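Methyltransferase (Pyrococcus horikoshii, PDB 1IXK) probably transfers a methyl group from S-adenosyl-L-methionine to carbon 5 of cytidine in tRNA. Local coordinates at residues R23-W28 and L279-F283; P110-L114 and I241-S245; C221-M226 and E252-V257. All coordinates share one frame; numbering follows the deposited sequence.

How the contacts relate
Followed from the N terminus, the chain enters contact 1 first, where the end of helix 18-28 meets the loop before strand 295-297; this closes the widest loop and encloses the other two contacts. Contact 2 joins helix 105-114 to strand 240-246. Contact 3 starts within that span, at helix 215-235, and finishes beyond the strand at the start of helix 255-264, so contacts 2 and 3 cross. Y244 links these two, its OH meeting the backbone O of E253. R23 likewise joins contact 1 to contact 3 by a salt bridge to E252. Together they tie an N-terminal helix, the methyltransferase sheet and the helices on its faces.

Contact 1 of 3, residues R23-W28 and L279-F283; sequences RYFQLW and LTNPF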
ATOM      1  N   ARG A  23      16.899 -17.031  -4.428  1.00 17.77           N
ATOM      2  CA  ARG A  23      15.540 -16.728  -4.860  1.00 17.04           C
ATOM      3  C   ARG A  23      15.494 -15.411  -5.639  1.00 17.68           C
ATOM      4  O   ARG A  23      14.939 -15.348  -6.740  1.00 16.21           O
ATOM      5  CB  ARG A  23      14.602 -16.648  -3.649  1.00 17.02           C
ATOM      6  CG  ARG A  23      14.070 -18.001  -3.175  1.00 17.10           C
ATOM      7  CD  ARG A  23      13.432 -17.910  -1.789  1.00 17.16           C
ATOM      8  NE  ARG A  23      12.317 -16.965  -1.704  1.00 17.66           N
ATOM      9  CZ  ARG A  23      11.055 -17.243  -2.027  1.00 18.49           C
ATOM     10  NH1 ARG A  23      10.727 -18.453  -2.467  1.00 15.45           N
ATOM     11  NH2 ARG A  23      10.117 -16.310  -1.901  1.00 14.15           N
ATOM     12  N   TYR A  24      16.086 -14.359  -5.080  1.00 16.68           N
ATOM     13  CA  TYR A  24      16.069 -13.069  -5.758  1.00 18.77           C
ATOM     14  C   TYR A  24      16.783 -13.109  -7.101  1.00 16.08           C
ATOM     15  O   TYR A  24      16.337 -12.474  -8.051  1.00 15.58           O
ATOM     16  CB  TYR A  24      16.656 -11.972  -4.860  1.00 21.91           C
ATOM     17  CG  TYR A  24      15.818 -11.721  -3.622  1.00 25.86           C
ATOM     18  CD1 TYR A  24      14.445 -11.982  -3.624  1.00 27.10           C
ATOM     19  CD2 TYR A  24      16.389 -11.230  -2.450  1.00 28.38           C
ATOM     20  CE1 TYR A  24      13.663 -11.766  -2.496  1.00 26.82           C
ATOM     21  CE2 TYR A  24      15.613 -11.008  -1.310  1.00 29.64           C
ATOM     22  CZ  TYR A  24      14.251 -11.279  -1.342  1.00 30.47           C
ATOM     23  OH  TYR A  24      13.475 -11.064  -0.224  1.00 31.25           O
ATOM     24  N   PHE A  25      17.881 -13.853  -7.193  1.00 16.98           N
ATOM     25  CA  PHE A  25      18.596 -13.949  -8.461  1.00 18.68           C
ATOM     26  C   PHE A  25      17.754 -14.722  -9.485  1.00 18.24           C
ATOM     27  O   PHE A  25      17.782 -14.419 -10.673  1.00 18.48           O
ATOM     28  CB  PHE A  25      19.957 -14.627  -8.269  1.00 22.12           C
ATOM     29  CG  PHE A  25      20.752 -14.755  -9.540  1.00 26.90           C
ATOM     30  CD1 PHE A  25      20.646 -15.895 -10.335  1.00 29.11           C
ATOM     31  CD2 PHE A  25      21.581 -13.720  -9.962  1.00 28.35           C
ATOM     32  CE1 PHE A  25      21.354 -15.998 -11.537  1.00 29.60           C
ATOM     33  CE2 PHE A  25      22.291 -13.816 -11.163  1.00 29.68           C
ATOM     34  CZ  PHE A  25      22.176 -14.957 -11.949  1.00 29.10           C
ATOM     35  N   GLN A  26      16.999 -15.714  -9.022  1.00 19.24           N
ATOM     36  CA  GLN A  26      16.145 -16.489  -9.921  1.00 20.58           C
ATOM     37  C   GLN A  26      14.977 -15.651 -10.435  1.00 20.82           C
ATOM     38  O   GLN A  26      14.459 -15.884 -11.530  1.00 18.54           O
ATOM     39  CB  GLN A  26      15.597 -17.721  -9.206  1.00 24.85           C
ATOM     40  CG  GLN A  26      16.665 -18.671  -8.718  1.00 29.28           C
ATOM     41  CD  GLN A  26      16.084 -19.900  -8.063  1.00 33.85           C
ATOM     42  OE1 GLN A  26      15.240 -19.800  -7.174  1.00 36.60           O
ATOM     43  NE2 GLN A  26      16.537 -21.071  -8.494  1.00 36.20           N
ATOM     44  N   LEU A  27      14.565 -14.669  -9.641  1.00 19.46           N
ATOM     45  CA  LEU A  27      13.451 -13.813 -10.015  1.00 20.09           C
ATOM     46  C   LEU A  27      13.858 -12.624 -10.874  1.00 21.09           C
ATOM     47  O   LEU A  27      13.153 -12.270 -11.823  1.00 22.77           O
ATOM     48  CB  LEU A  27      12.735 -13.311  -8.755  1.00 18.19           C
ATOM     49  CG  LEU A  27      11.969 -14.376  -7.961  1.00 18.95           C
ATOM     50  CD1 LEU A  27      11.528 -13.819  -6.618  1.00 16.21           C
ATOM     51  CD2 LEU A  27      10.768 -14.844  -8.777  1.00 17.16           C
ATOM     52  N   TRP A  28      15.001 -12.020 -10.561  1.00 19.99           N
ATOM     53  CA  TRP A  28      15.440 -10.836 -11.293  1.00 20.89           C
ATOM     54  C   TRP A  28      16.845 -10.878 -11.893  1.00 21.75           C
ATOM     55  O   TRP A  28      17.287  -9.897 -12.491  1.00 21.99           O
ATOM     56  CB  TRP A  28      15.309  -9.610 -10.379  1.00 19.38           C
ATOM     57  CG  TRP A  28      13.905  -9.402  -9.876  1.00 18.99           C
ATOM     58  CD1 TRP A  28      12.829  -8.990 -10.602  1.00 19.75           C
ATOM     59  CD2 TRP A  28      13.418  -9.658  -8.549  1.00 19.27           C
ATOM     60  NE1 TRP A  28      11.701  -8.972  -9.817  1.00 19.06           N
ATOM     61  CE2 TRP A  28      12.036  -9.373  -8.549  1.00 19.84           C
ATOM     62  CE3 TRP A  28      14.019 -10.090  -7.359  1.00 19.50           C
ATOM     63  CZ2 TRP A  28      11.238  -9.522  -7.408  1.00 19.21           C
ATOM     64  CZ3 TRP A  28      13.229 -10.240  -6.226  1.00 18.00           C
ATOM     65  CH2 TRP A  28      11.853  -9.950  -6.257  1.00 19.33           C
ATOM     66  N   LEU A 279       4.832 -10.369 -11.795  1.00 12.66           N
ATOM     67  CA  LEU A 279       5.517 -11.534 -12.344  1.00 13.60           C
ATOM     68  C   LEU A 279       4.553 -12.649 -12.749  1.00 13.28           C
ATOM     69  O   LEU A 279       3.706 -13.050 -11.955  1.00 14.04           O
ATOM     70  CB  LEU A 279       6.515 -12.061 -11.309  1.00 13.68           C
ATOM     71  CG  LEU A 279       7.550 -11.054 -10.799  1.00 15.17           C
ATOM     72  CD1 LEU A 279       8.297 -11.641  -9.603  1.00 15.81           C
ATOM     73  CD2 LEU A 279       8.513 -10.692 -11.913  1.00 16.85           C
ATOM     74  N   THR A 280       4.678 -13.150 -13.981  1.00 14.50           N
ATOM     75  CA  THR A 280       3.797 -14.228 -14.437  1.00 14.95           C
ATOM     76  C   THR A 280       4.517 -15.566 -14.585  1.00 15.31           C
ATOM     77  O   THR A 280       3.903 -16.566 -14.962  1.00 14.01           O
ATOM     78  CB  THR A 280       3.114 -13.900 -15.786  1.00 16.09           C
ATOM     79  OG1 THR A 280       4.109 -13.705 -16.792  1.00 17.94           O
ATOM     80  CG2 THR A 280       2.260 -12.652 -15.662  1.00 22.81           C
ATOM     81  N   ASN A 281       5.819 -15.580 -14.312  1.00 13.73           N
ATOM     82  CA  ASN A 281       6.592 -16.819 -14.385  1.00 16.30           C
ATOM     83  C   ASN A 281       7.621 -16.854 -13.254  1.00 14.26           C
ATOM     84  O   ASN A 281       8.785 -17.167 -13.475  1.00 14.79           O
ATOM     85  CB  ASN A 281       7.318 -16.937 -15.731  1.00 17.84           C
ATOM     86  CG  ASN A 281       7.814 -18.351 -16.001  1.00 23.32           C
ATOM     87  OD1 ASN A 281       8.836 -18.553 -16.658  1.00 26.95           O
ATOM     88  ND2 ASN A 281       7.076 -19.339 -15.505  1.00 23.68           N
ATOM     89  N   PRO A 282       7.201 -16.532 -12.021  1.00 13.39           N
ATOM     90  CA  PRO A 282       8.153 -16.550 -10.905  1.00 15.03           C
ATOM     91  C   PRO A 282       8.657 -17.959 -10.618  1.00 13.65           C
ATOM     92  O   PRO A 282       7.866 -18.870 -10.409  1.00 13.39           O
ATOM     93  CB  PRO A 282       7.336 -15.982  -9.750  1.00 13.64           C
ATOM     94  CG  PRO A 282       5.953 -16.501 -10.053  1.00 13.93           C
ATOM     95  CD  PRO A 282       5.836 -16.242 -11.544  1.00 15.65           C
ATOM     96  N   PHE A 283       9.975 -18.126 -10.614  1.00 16.18           N
ATOM     97  CA  PHE A 283      10.597 -19.423 -10.361  1.00 15.72           C
ATOM     98  C   PHE A 283      10.215 -20.450 -11.428  1.00 19.16           C
ATOM     99  O   PHE A 283      10.304 -21.660 -11.195  1.00 20.18           O
ATOM    100  CB  PHE A 283      10.187 -19.957  -8.984  1.00 17.02           C
ATOM    101  CG  PHE A 283      10.464 -19.011  -7.843  1.00 16.08           C
ATOM    102  CD1 PHE A 283      11.745 -18.504  -7.626  1.00 16.30           C
ATOM    103  CD2 PHE A 283       9.447 -18.655  -6.962  1.00 15.33           C
ATOM    104  CE1 PHE A 283      12.004 -17.663  -6.542  1.00 16.39           C
ATOM    105  CE2 PHE A 283       9.697 -17.817  -5.876  1.00 16.75           C
ATOM    106  CZ  PHE A 283      10.976 -17.320  -5.667  1.00 15.35           C
TER
HETATM  107  O   HOH W   1      11.878 -16.444 -12.052  1.00 16.73           O
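Q26 and L27, in the last turn of helix 18-28, come alongside F283 and P282, with CA atoms 6.3 Å apart for Q26 and F283 and 6.0 Å for L27 and P282. This is a helix end docked on a connecting loop of a Rossmann-like methyltransferase domain, the loop between strands 276-277 and 295-297, and it illustrates how one aromatic ring can organise such a joint. The ring of F283 lies against the helix. L27 CD2 sits 3.9 Å from its centroid and only 14° off the normal, a CH-pi contact over one face, and the same methyl touches P282 CB at 3.7 Å. R23 reaches the ring from another direction: its chain bends at chi3 (59°), so that F283 CZ lies over one face of the guanidinium, near its rim, with NH1 3.4 Å from CZ and the two planes 43° apart. The charge itself is met by salt bridges from NH2 to E250 and E252, which hold the guanidinium beside the ring. Farther along, L279 bridges L27 and W28, its CD1 4.1 Å from L27 CD2 and its CD2 near the indole, while W28 directs NE1 to Y298 OH. A single water completes the joint, donating to Q26 O at 2.7 Å and accepting from F283 N at 2.9 Å.

Contact 2 of 3, residues P110-L114 and I241-S245; sequences PPVAL and ILVYS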
ATOM      1  N   PRO A 110      -2.546   2.508  -3.123  1.00  9.64           N
ATOM      2  CA  PRO A 110      -3.760   1.733  -2.834  1.00  9.76           C
ATOM      3  C   PRO A 110      -5.073   2.510  -2.755  1.00 10.11           C
ATOM      4  O   PRO A 110      -6.041   2.163  -3.440  1.00 12.78           O
ATOM      5  CB  PRO A 110      -3.411   1.021  -1.522  1.00  8.40           C
ATOM      6  CG  PRO A 110      -1.943   0.782  -1.669  1.00  9.73           C
ATOM      7  CD  PRO A 110      -1.460   2.130  -2.200  1.00 10.92           C
ATOM      8  N   PRO A 111      -5.132   3.570  -1.933  1.00  9.53           N
ATOM      9  CA  PRO A 111      -6.388   4.323  -1.847  1.00 11.48           C
ATOM     10  C   PRO A 111      -6.813   4.915  -3.190  1.00 10.83           C
ATOM     11  O   PRO A 111      -7.988   4.874  -3.555  1.00 10.91           O
ATOM     12  CB  PRO A 111      -6.075   5.429  -0.836  1.00 12.33           C
ATOM     13  CG  PRO A 111      -4.930   4.899  -0.051  1.00 15.05           C
ATOM     14  CD  PRO A 111      -4.107   4.154  -1.052  1.00 11.57           C
ATOM     15  N   VAL A 112      -5.852   5.481  -3.911  1.00 10.17           N
ATOM     16  CA  VAL A 112      -6.137   6.096  -5.202  1.00 11.70           C
ATOM     17  C   VAL A 112      -6.609   5.039  -6.202  1.00 10.46           C
ATOM     18  O   VAL A 112      -7.565   5.258  -6.945  1.00 13.75           O
ATOM     19  CB  VAL A 112      -4.889   6.827  -5.752  1.00 11.45           C
ATOM     20  CG1 VAL A 112      -5.183   7.407  -7.129  1.00 13.29           C
ATOM     21  CG2 VAL A 112      -4.481   7.946  -4.792  1.00 12.98           C
ATOM     22  N   ALA A 113      -5.942   3.892  -6.215  1.00  9.43           N
ATOM     23  CA  ALA A 113      -6.329   2.809  -7.118  1.00 10.13           C
ATOM     24  C   ALA A 113      -7.748   2.323  -6.805  1.00  8.62           C
ATOM     25  O   ALA A 113      -8.520   2.024  -7.717  1.00 10.60           O
ATOM     26  CB  ALA A 113      -5.338   1.642  -7.008  1.00  9.11           C
ATOM     27  N   LEU A 114      -8.094   2.242  -5.520  1.00  8.00           N
ATOM     28  CA  LEU A 114      -9.428   1.784  -5.130  1.00  8.22           C
ATOM     29  C   LEU A 114     -10.474   2.779  -5.622  1.00 11.47           C
ATOM     30  O   LEU A 114     -11.605   2.408  -5.940  1.00 12.85           O
ATOM     31  CB  LEU A 114      -9.527   1.622  -3.610  1.00  9.85           C
ATOM     32  CG  LEU A 114     -10.825   0.977  -3.109  1.00  9.68           C
ATOM     33  CD1 LEU A 114     -11.022  -0.386  -3.776  1.00  8.67           C
ATOM     34  CD2 LEU A 114     -10.767   0.818  -1.593  1.00  9.53           C
ATOM     35  N   ILE A 241     -15.278  -3.641  -5.814  1.00  8.00           N
ATOM     36  CA  ILE A 241     -13.837  -3.628  -6.041  1.00  8.00           C
ATOM     37  C   ILE A 241     -13.025  -3.784  -4.761  1.00  8.83           C
ATOM     38  O   ILE A 241     -13.351  -3.190  -3.727  1.00  8.71           O
ATOM     39  CB  ILE A 241     -13.394  -2.293  -6.697  1.00 11.42           C
ATOM     40  CG1 ILE A 241     -14.235  -2.010  -7.944  1.00 13.67           C
ATOM     41  CG2 ILE A 241     -11.893  -2.339  -7.029  1.00 10.20           C
ATOM     42  CD1 ILE A 241     -14.046  -3.001  -9.062  1.00 13.62           C
ATOM     43  N   LEU A 242     -11.967  -4.584  -4.834  1.00  8.70           N
ATOM     44  CA  LEU A 242     -11.073  -4.768  -3.699  1.00  9.72           C
ATOM     45  C   LEU A 242      -9.661  -4.533  -4.207  1.00 10.30           C
ATOM     46  O   LEU A 242      -9.277  -5.051  -5.258  1.00 10.98           O
ATOM     47  CB  LEU A 242     -11.186  -6.183  -3.113  1.00  8.00           C
ATOM     48  CG  LEU A 242     -10.313  -6.457  -1.872  1.00  9.80           C
ATOM     49  CD1 LEU A 242     -10.977  -7.508  -0.993  1.00 11.21           C
ATOM     50  CD2 LEU A 242      -8.913  -6.895  -2.284  1.00  8.64           C
ATOM     51  N   VAL A 243      -8.898  -3.718  -3.489  1.00  8.49           N
ATOM     52  CA  VAL A 243      -7.524  -3.472  -3.882  1.00  8.62           C
ATOM     53  C   VAL A 243      -6.655  -4.155  -2.844  1.00  8.91           C
ATOM     54  O   VAL A 243      -6.812  -3.943  -1.641  1.00 11.11           O
ATOM     55  CB  VAL A 243      -7.198  -1.962  -3.963  1.00  8.84           C
ATOM     56  CG1 VAL A 243      -5.686  -1.759  -4.019  1.00  8.44           C
ATOM     57  CG2 VAL A 243      -7.835  -1.377  -5.214  1.00  8.57           C
ATOM     58  N   TYR A 244      -5.769  -5.005  -3.340  1.00  8.00           N
ATOM     59  CA  TYR A 244      -4.857  -5.792  -2.531  1.00  9.72           C
ATOM     60  C   TYR A 244      -3.444  -5.270  -2.712  1.00 10.82           C
ATOM     61  O   TYR A 244      -2.978  -5.112  -3.837  1.00 10.66           O
ATOM     62  CB  TYR A 244      -4.943  -7.251  -2.987  1.00  9.79           C
ATOM     63  CG  TYR A 244      -3.982  -8.207  -2.318  1.00  9.82           C
ATOM     64  CD1 TYR A 244      -2.657  -8.317  -2.741  1.00  8.69           C
ATOM     65  CD2 TYR A 244      -4.414  -9.030  -1.284  1.00 12.28           C
ATOM     66  CE1 TYR A 244      -1.785  -9.237  -2.151  1.00 10.21           C
ATOM     67  CE2 TYR A 244      -3.554  -9.948  -0.682  1.00 14.03           C
ATOM     68  CZ  TYR A 244      -2.248 -10.050  -1.122  1.00 13.92           C
ATOM     69  OH  TYR A 244      -1.421 -10.984  -0.542  1.00 15.87           O
ATOM     70  N   SER A 245      -2.757  -4.998  -1.609  1.00 10.12           N
ATOM     71  CA  SER A 245      -1.396  -4.501  -1.712  1.00 10.04           C
ATOM     72  C   SER A 245      -0.528  -4.975  -0.562  1.00 11.55           C
ATOM     73  O   SER A 245      -1.028  -5.258   0.532  1.00 11.23           O
ATOM     74  CB  SER A 245      -1.388  -2.965  -1.756  1.00 10.38           C
ATOM     75  OG  SER A 245      -1.876  -2.400  -0.549  1.00 12.13           O
TER
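V243 and L114 form the centre of this buried helix-on-strand contact in a class I methyltransferase fold, where helix 110-114 runs nearly antiparallel to strand 241-245, the axes 157° apart and 8.4 Å from each other at closest approach. Apolar packing does most of the work. V243 points at the helix and pushes its CG2 branch against the backbone of L114, 3.5 Å from CA, while the other branch, CG1, lies beside P110. The L114 side chain reaches the same CG2 branch: with CG anti to the backbone N (chi1 -173°), its CD1 comes to V243 CG2 at 3.6 Å and I241 CG2 at 3.9 Å. A113 adds its CB at the flank of V243. I241, V243 and S245, alternate residues on one face of the sheet, receive the helix.

Carbon-to-oxygen contacts form the second kind. P110 CG lies 3.4 Å from S245 OG, and L114 CD1 is 3.6 Å from I241 O. Within the helix, L114 N bonds to P110 O, keeping the turn that presents both residues.

S245 and P110 also lie close to D194 and K132, two predicted S-adenosyl-L-methionine-binding residues, which places this end of the contact near the probable cofactor pocket. Strand 240-246 is flanked by the parallel strand 188-194 and the antiparallel strand 307-314, whose I309 touches both A113 and V243, while P111 packs on K132, Y135 and L136 of helix 131-139.

Contact 3 of 3, residues C221-M226 and E252-V257; sequences CQGLQM and EENEFV
Q222 holds its CG anti to the backbone N (chi1 171°) and stays extended at chi2 (-178°), which carries its amide across to E252; E253, likewise extended beyond CG, brings its carboxylate back to C221. The glutamine makes the one hydrogen bond between the two segments, from NE2 to the backbone O of E252. At 2.8 Å it is short, but the N-H...O angle of 121° makes it a weak, strongly bent bond. The same NE2 lies near the plane of the F256 ring, at its edge, and 3.9 Å from F256 CB. One residue earlier on the helix, C221 CB meets E253 OE1 at 3.3 Å, while OE2 of E253 has a salt bridge to R213 and a hydrogen bond to S248, fixing the carboxylate from outside the contact.

Apolar packing continues in the first turn of helix 255-264. V257 places CG2 4.1 Å from Q222 CG, the two side chains running antiparallel past one another, and its CG1 lies 4.3 Å from CG of M226, a selenomethionine. N254 takes the N-cap position of helix 255-264; its side chain bonds to T246 and S248 rather than to the first turn.

Helix 215-235 and the start of helix 255-264 meet here over Y244, whose hydroxyl bonds to E253 O. Helices before and after a central strand, packed on the same face of the sheet, belong to the alternating alpha/beta layout of the class I methyltransferase fold, here with the side chain of C247, the predicted nucleophile, about 8 Å from that of E253.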
ATOM      1  N   CYS A 221       2.510 -14.984   6.611  1.00 32.38           N
ATOM      2  CA  CYS A 221       1.888 -13.829   5.973  1.00 30.75           C
ATOM      3  C   CYS A 221       1.011 -14.236   4.790  1.00 30.12           C
ATOM      4  O   CYS A 221      -0.072 -13.684   4.599  1.00 30.09           O
ATOM      5  CB  CYS A 221       2.958 -12.833   5.524  1.00 30.46           C
ATOM      6  SG  CYS A 221       3.808 -11.997   6.901  1.00 34.34           S
ATOM      7  N   GLN A 222       1.478 -15.199   4.002  1.00 27.54           N
ATOM      8  CA  GLN A 222       0.711 -15.670   2.855  1.00 27.57           C
ATOM      9  C   GLN A 222      -0.628 -16.239   3.305  1.00 26.36           C
ATOM     10  O   GLN A 222      -1.663 -15.980   2.688  1.00 23.65           O
ATOM     11  CB  GLN A 222       1.475 -16.752   2.096  1.00 27.66           C
ATOM     12  CG  GLN A 222       0.632 -17.429   1.020  1.00 30.02           C
ATOM     13  CD  GLN A 222       1.375 -18.535   0.313  1.00 30.17           C
ATOM     14  OE1 GLN A 222       1.835 -19.488   0.940  1.00 33.25           O
ATOM     15  NE2 GLN A 222       1.488 -18.423  -1.001  1.00 30.37           N
ATOM     16  N   GLY A 223      -0.593 -17.028   4.375  1.00 23.59           N
ATOM     17  CA  GLY A 223      -1.806 -17.624   4.896  1.00 21.57           C
ATOM     18  C   GLY A 223      -2.734 -16.553   5.422  1.00 21.17           C
ATOM     19  O   GLY A 223      -3.933 -16.561   5.145  1.00 20.59           O
ATOM     20  N   LEU A 224      -2.180 -15.622   6.191  1.00 20.62           N
ATOM     21  CA  LEU A 224      -2.980 -14.539   6.739  1.00 22.01           C
ATOM     22  C   LEU A 224      -3.552 -13.694   5.600  1.00 19.76           C
ATOM     23  O   LEU A 224      -4.695 -13.249   5.667  1.00 17.83           O
ATOM     24  CB  LEU A 224      -2.130 -13.666   7.657  1.00 22.83           C
ATOM     25  CG  LEU A 224      -2.831 -12.471   8.301  1.00 26.65           C
ATOM     26  CD1 LEU A 224      -4.069 -12.931   9.061  1.00 28.12           C
ATOM     27  CD2 LEU A 224      -1.851 -11.766   9.238  1.00 29.75           C
ATOM     28  N   GLN A 225      -2.751 -13.478   4.560  1.00 20.08           N
ATOM     29  CA  GLN A 225      -3.193 -12.694   3.406  1.00 21.03           C
ATOM     30  C   GLN A 225      -4.363 -13.390   2.716  1.00 19.08           C
ATOM     31  O   GLN A 225      -5.349 -12.754   2.341  1.00 17.61           O
ATOM     32  CB  GLN A 225      -2.047 -12.518   2.408  1.00 23.72           C
ATOM     33  CG  GLN A 225      -0.971 -11.538   2.844  1.00 29.96           C
ATOM     34  CD  GLN A 225      -1.517 -10.146   3.079  1.00 32.49           C
ATOM     35  OE1 GLN A 225      -2.203  -9.893   4.069  1.00 36.65           O
ATOM     36  NE2 GLN A 225      -1.221  -9.233   2.161  1.00 35.80           N
HETATM   37  N   MSE A 226      -4.235 -14.700   2.537  1.00 16.29           N
HETATM   38  CA  MSE A 226      -5.286 -15.490   1.910  1.00 14.55           C
HETATM   39  C   MSE A 226      -6.564 -15.384   2.744  1.00 13.64           C
HETATM   40  O   MSE A 226      -7.648 -15.171   2.207  1.00 13.08           O
HETATM   41  CB  MSE A 226      -4.846 -16.961   1.794  1.00 15.31           C
HETATM   42  CG  MSE A 226      -3.751 -17.229   0.742  1.00 13.34           C
HETATM   43 SE   MSE A 226      -3.106 -18.927   0.772  1.00  8.00          SE
HETATM   44  CE  MSE A 226      -4.505 -19.863   0.209  1.00 11.44           C
ATOM     45  N   GLU A 252       5.078 -15.438  -3.139  1.00 13.23           N
ATOM     46  CA  GLU A 252       4.144 -16.175  -2.289  1.00 13.32           C
ATOM     47  C   GLU A 252       3.115 -15.283  -1.599  1.00 13.65           C
ATOM     48  O   GLU A 252       1.998 -15.721  -1.322  1.00 12.20           O
ATOM     49  CB  GLU A 252       4.894 -17.001  -1.226  1.00 15.70           C
ATOM     50  CG  GLU A 252       5.648 -18.219  -1.773  1.00 12.02           C
ATOM     51  CD  GLU A 252       7.049 -17.896  -2.252  1.00 19.05           C
ATOM     52  OE1 GLU A 252       7.379 -16.692  -2.396  1.00 16.76           O
ATOM     53  OE2 GLU A 252       7.824 -18.855  -2.491  1.00 15.76           O
ATOM     54  N   GLU A 253       3.492 -14.040  -1.311  1.00 12.62           N
ATOM     55  CA  GLU A 253       2.587 -13.106  -0.649  1.00 13.50           C
ATOM     56  C   GLU A 253       1.891 -12.203  -1.659  1.00 12.68           C
ATOM     57  O   GLU A 253       0.987 -11.442  -1.301  1.00 11.89           O
ATOM     58  CB  GLU A 253       3.358 -12.215   0.335  1.00 16.51           C
ATOM     59  CG  GLU A 253       4.114 -12.948   1.424  1.00 20.32           C
ATOM     60  CD  GLU A 253       4.979 -12.003   2.242  1.00 23.07           C
ATOM     61  OE1 GLU A 253       4.424 -11.188   3.008  1.00 23.59           O
ATOM     62  OE2 GLU A 253       6.216 -12.068   2.102  1.00 24.71           O
ATOM     63  N   ASN A 254       2.316 -12.286  -2.918  1.00 12.77           N
ATOM     64  CA  ASN A 254       1.759 -11.440  -3.969  1.00 10.30           C
ATOM     65  C   ASN A 254       1.052 -12.204  -5.093  1.00 10.01           C
ATOM     66  O   ASN A 254      -0.137 -12.534  -4.989  1.00  9.95           O
ATOM     67  CB  ASN A 254       2.869 -10.565  -4.571  1.00 12.19           C
ATOM     68  CG  ASN A 254       3.496  -9.624  -3.550  1.00 14.83           C
ATOM     69  OD1 ASN A 254       2.845  -9.207  -2.594  1.00 15.33           O
ATOM     70  ND2 ASN A 254       4.757  -9.266  -3.768  1.00 16.29           N
ATOM     71  N   GLU A 255       1.787 -12.467  -6.169  1.00  8.74           N
ATOM     72  CA  GLU A 255       1.247 -13.182  -7.326  1.00  9.93           C
ATOM     73  C   GLU A 255       0.567 -14.508  -6.986  1.00 11.34           C
ATOM     74  O   GLU A 255      -0.477 -14.839  -7.552  1.00  9.71           O
ATOM     75  CB  GLU A 255       2.356 -13.435  -8.352  1.00  9.48           C
ATOM     76  CG  GLU A 255       2.825 -12.178  -9.091  1.00 14.14           C
ATOM     77  CD  GLU A 255       3.923 -11.407  -8.372  1.00 14.50           C
ATOM     78  OE1 GLU A 255       4.287 -11.773  -7.235  1.00 13.49           O
ATOM     79  OE2 GLU A 255       4.423 -10.424  -8.959  1.00 13.78           O
ATOM     80  N   PHE A 256       1.165 -15.275  -6.080  1.00 11.90           N
ATOM     81  CA  PHE A 256       0.599 -16.569  -5.681  1.00 11.55           C
ATOM     82  C   PHE A 256      -0.773 -16.409  -5.027  1.00 11.13           C
ATOM     83  O   PHE A 256      -1.678 -17.220  -5.241  1.00  9.42           O
ATOM     84  CB  PHE A 256       1.528 -17.281  -4.695  1.00 14.38           C
ATOM     85  CG  PHE A 256       2.729 -17.927  -5.330  1.00 18.89           C
ATOM     86  CD1 PHE A 256       3.122 -17.603  -6.624  1.00 20.48           C
ATOM     87  CD2 PHE A 256       3.493 -18.841  -4.610  1.00 20.61           C
ATOM     88  CE1 PHE A 256       4.259 -18.179  -7.196  1.00 22.59           C
ATOM     89  CE2 PHE A 256       4.632 -19.420  -5.170  1.00 22.37           C
ATOM     90  CZ  PHE A 256       5.014 -19.085  -6.466  1.00 20.82           C
ATOM     91  N   VAL A 257      -0.918 -15.374  -4.209  1.00  9.23           N
ATOM     92  CA  VAL A 257      -2.182 -15.128  -3.531  1.00  9.63           C
ATOM     93  C   VAL A 257      -3.225 -14.684  -4.545  1.00  9.12           C
ATOM     94  O   VAL A 257      -4.381 -15.113  -4.490  1.00  8.92           O
ATOM     95  CB  VAL A 257      -2.035 -14.041  -2.448  1.00 10.20           C
ATOM     96  CG1 VAL A 257      -3.391 -13.737  -1.821  1.00 11.99           C
ATOM     97  CG2 VAL A 257      -1.051 -14.502  -1.387  1.00 10.97           C
TER